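Local coordinates for odorant-binding protein 1F (Rattus norvegicus, PDB 3FIQ), which binds a wide variety of small odorant molecules in the nasal epithelium as a secreted lipocalin, at residues R17-V22 with I115-K120. Numbering follows the deposited sequence.
Sequences RTLYIV and ILVAGK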
loop_
_atom_site.group_PDB
_atom_site.type_symbol
_atom_site.label_atom_id
_atom_site.label_comp_id
_atom_site.label_asym_id
_atom_site.label_seq_id
_atom_site.Cartn_x
_atom_site.Cartn_y
_atom_site.Cartn_z
ATOM N N ARG A 17 -8.779 -1.872 -3.151
ATOM C CA ARG A 17 -7.987 -1.746 -4.352
ATOM C C ARG A 17 -6.964 -0.678 -4.157
ATOM O O ARG A 17 -7.040 0.145 -3.253
ATOM C CB ARG A 17 -8.875 -1.286 -5.542
ATOM C CG ARG A 17 -9.487 0.120 -5.393
ATOM C CD ARG A 17 -10.611 0.417 -6.400
ATOM N NE ARG A 17 -10.132 0.371 -7.747
ATOM C CZ ARG A 17 -10.851 0.233 -8.861
ATOM N NH1 ARG A 17 -12.178 0.170 -8.826
ATOM N NH2 ARG A 17 -10.216 0.173 -10.039
ATOM N N THR A 18 -5.935 -0.709 -4.998
ATOM C CA THR A 18 -4.905 0.322 -4.957
ATOM C C THR A 18 -5.235 1.391 -5.946
ATOM O O THR A 18 -5.350 1.131 -7.166
ATOM C CB THR A 18 -3.559 -0.250 -5.296
ATOM O OG1 THR A 18 -3.225 -1.301 -4.396
ATOM C CG2 THR A 18 -2.457 0.835 -5.189
ATOM N N LEU A 19 -5.282 2.630 -5.452
ATOM C CA LEU A 19 -5.505 3.788 -6.317
ATOM C C LEU A 19 -4.235 4.446 -6.798
ATOM O O LEU A 19 -4.085 4.692 -8.000
ATOM C CB LEU A 19 -6.373 4.827 -5.602
ATOM C CG LEU A 19 -7.754 4.365 -5.125
ATOM C CD1 LEU A 19 -8.582 5.549 -4.627
ATOM C CD2 LEU A 19 -8.487 3.702 -6.235
ATOM N N TYR A 20 -3.287 4.723 -5.874
ATOM C CA TYR A 20 -2.056 5.373 -6.209
ATOM C C TYR A 20 -0.948 4.762 -5.388
ATOM O O TYR A 20 -1.169 4.327 -4.261
ATOM C CB TYR A 20 -2.085 6.877 -5.864
ATOM C CG TYR A 20 -3.045 7.700 -6.705
ATOM C CD1 TYR A 20 -2.605 8.268 -7.896
ATOM C CD2 TYR A 20 -4.343 7.884 -6.318
ATOM C CE1 TYR A 20 -3.515 8.976 -8.695
ATOM C CE2 TYR A 20 -5.246 8.553 -7.130
ATOM C CZ TYR A 20 -4.818 9.149 -8.257
ATOM O OH TYR A 20 -5.744 9.823 -9.034
ATOM N N ILE A 21 0.268 4.749 -5.958
ATOM C CA ILE A 21 1.455 4.458 -5.160
ATOM C C ILE A 21 2.506 5.483 -5.502
ATOM O O ILE A 21 2.740 5.745 -6.661
ATOM C CB ILE A 21 2.041 3.055 -5.470
ATOM C CG1 ILE A 21 1.010 1.966 -5.420
ATOM C CG2 ILE A 21 3.179 2.735 -4.558
ATOM C CD1 ILE A 21 1.520 0.594 -5.848
ATOM N N VAL A 22 3.207 6.042 -4.506
ATOM C CA VAL A 22 4.319 6.924 -4.813
ATOM C C VAL A 22 5.530 6.462 -4.010
ATOM O O VAL A 22 5.384 5.991 -2.883
ATOM C CB VAL A 22 3.972 8.335 -4.565
ATOM C CG1 VAL A 22 3.725 8.596 -3.171
ATOM C CG2 VAL A 22 5.068 9.291 -5.137
ATOM N N ILE A 115 4.319 5.562 -0.214
ATOM C CA ILE A 115 2.976 5.850 0.219
ATOM C C ILE A 115 2.065 5.133 -0.758
ATOM O O ILE A 115 2.198 5.281 -1.960
ATOM C CB ILE A 115 2.640 7.334 0.368
ATOM C CG1 ILE A 115 3.577 7.922 1.388
ATOM C CG2 ILE A 115 1.113 7.497 0.754
ATOM C CD1 ILE A 115 3.455 9.522 1.419
ATOM N N LEU A 116 1.195 4.274 -0.234
ATOM C CA LEU A 116 0.228 3.549 -1.044
ATOM C C LEU A 116 -1.181 3.931 -0.604
ATOM O O LEU A 116 -1.496 3.949 0.590
ATOM C CB LEU A 116 0.438 2.006 -0.851
ATOM C CG LEU A 116 -0.535 1.162 -1.680
ATOM C CD1 LEU A 116 0.154 -0.113 -2.090
ATOM C CD2 LEU A 116 -1.719 0.762 -0.908
ATOM N N VAL A 117 -2.036 4.297 -1.556
ATOM C CA VAL A 117 -3.411 4.649 -1.275
ATOM C C VAL A 117 -4.334 3.516 -1.630
ATOM O O VAL A 117 -4.425 3.115 -2.815
ATOM C CB VAL A 117 -3.785 5.898 -2.129
ATOM C CG1 VAL A 117 -5.231 6.291 -1.892
ATOM C CG2 VAL A 117 -2.899 7.085 -1.824
ATOM N N ALA A 118 -4.983 2.954 -0.612
ATOM C CA ALA A 118 -5.933 1.839 -0.786
ATOM C C ALA A 118 -7.347 2.410 -0.684
ATOM O O ALA A 118 -7.590 3.323 0.087
ATOM C CB ALA A 118 -5.737 0.809 0.294
ATOM N N GLY A 119 -8.230 1.868 -1.475
ATOM C CA GLY A 119 -9.594 2.369 -1.533
ATOM C C GLY A 119 -10.692 1.342 -1.652
ATOM O O GLY A 119 -10.473 0.276 -2.151
ATOM N N LYS A 120 -11.894 1.775 -1.265
ATOM C CA LYS A 120 -13.146 1.049 -1.546
ATOM C C LYS A 120 -13.947 1.777 -2.573
ATOM O O LYS A 120 -15.117 1.508 -2.747
ATOM C CB LYS A 120 -13.957 0.797 -0.295
ATOM C CG LYS A 120 -13.289 -0.096 0.720
ATOM C CD LYS A 120 -14.147 -0.372 1.924
ATOM C CE LYS A 120 -13.584 -1.451 2.785
ATOM N NZ LYS A 120 -13.684 -2.893 2.318
#
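Arg17 with Gly119 and Val22 with Ile115 end a run of six backbone hydrogen bonds between strands 17-22 and 115-119, whose short axes run antiparallel, with 141° between their N-to-C directions. Each pair exchanges two, with Gly119 N to Arg17 O at 2.7 Å and Val22 N to Ile115 O at 2.8 Å. Between these pairs the register slips. Leu19 N donates to Val117 O (2.8 Å), yet Val117 N donates to Tyr20 O, almost straight at 178°. Leu19 and Tyr20 both lie opposite Val117, a classic beta bulge, with Leu19, helix-like in its backbone, as first residue.

Apolar contacts follow the two faces of the sheet. On one, Ile21 and Leu116 lie side by side and point the same way. Ile21 CG1 sits beside its own backbone N (chi1 -50°), which puts it 4.0 Å from Leu116 CD1. Thr18 crosses Leu116 at about a right angle, CG2 to CG 4.0 Å, while its OG1 bonds to Ala37 O and Phe39 N. An alanine at Ile21 would probably leave Leu116 CD1 without its flanking partner and open a gap toward Val29. On the other face Val22 CG1 rests against Ile115 CB (3.9 Å), and Val117 spreads its methyls over the bulge, CG1 reaching Leu19 CB and CG2 Tyr20 CB, each at 4.1 Å.

This pairing of strand 14-23 with strand 111-119 closes the lipocalin barrel between its first and last long strands. Ile115 and Val117 pack against helix 126-138, as on the outside of a lipocalin barrel, whereas Leu116 and Ala118 meet Phe39 of strand 38-44, consistent with the interior. Strand 97-105 continues the sheet beyond 111-119, and backbone hydrogen bonds from Leu19 to Leu149 and Ile21 to Gln147 bring short strand 147-148 to the other edge of 14-23.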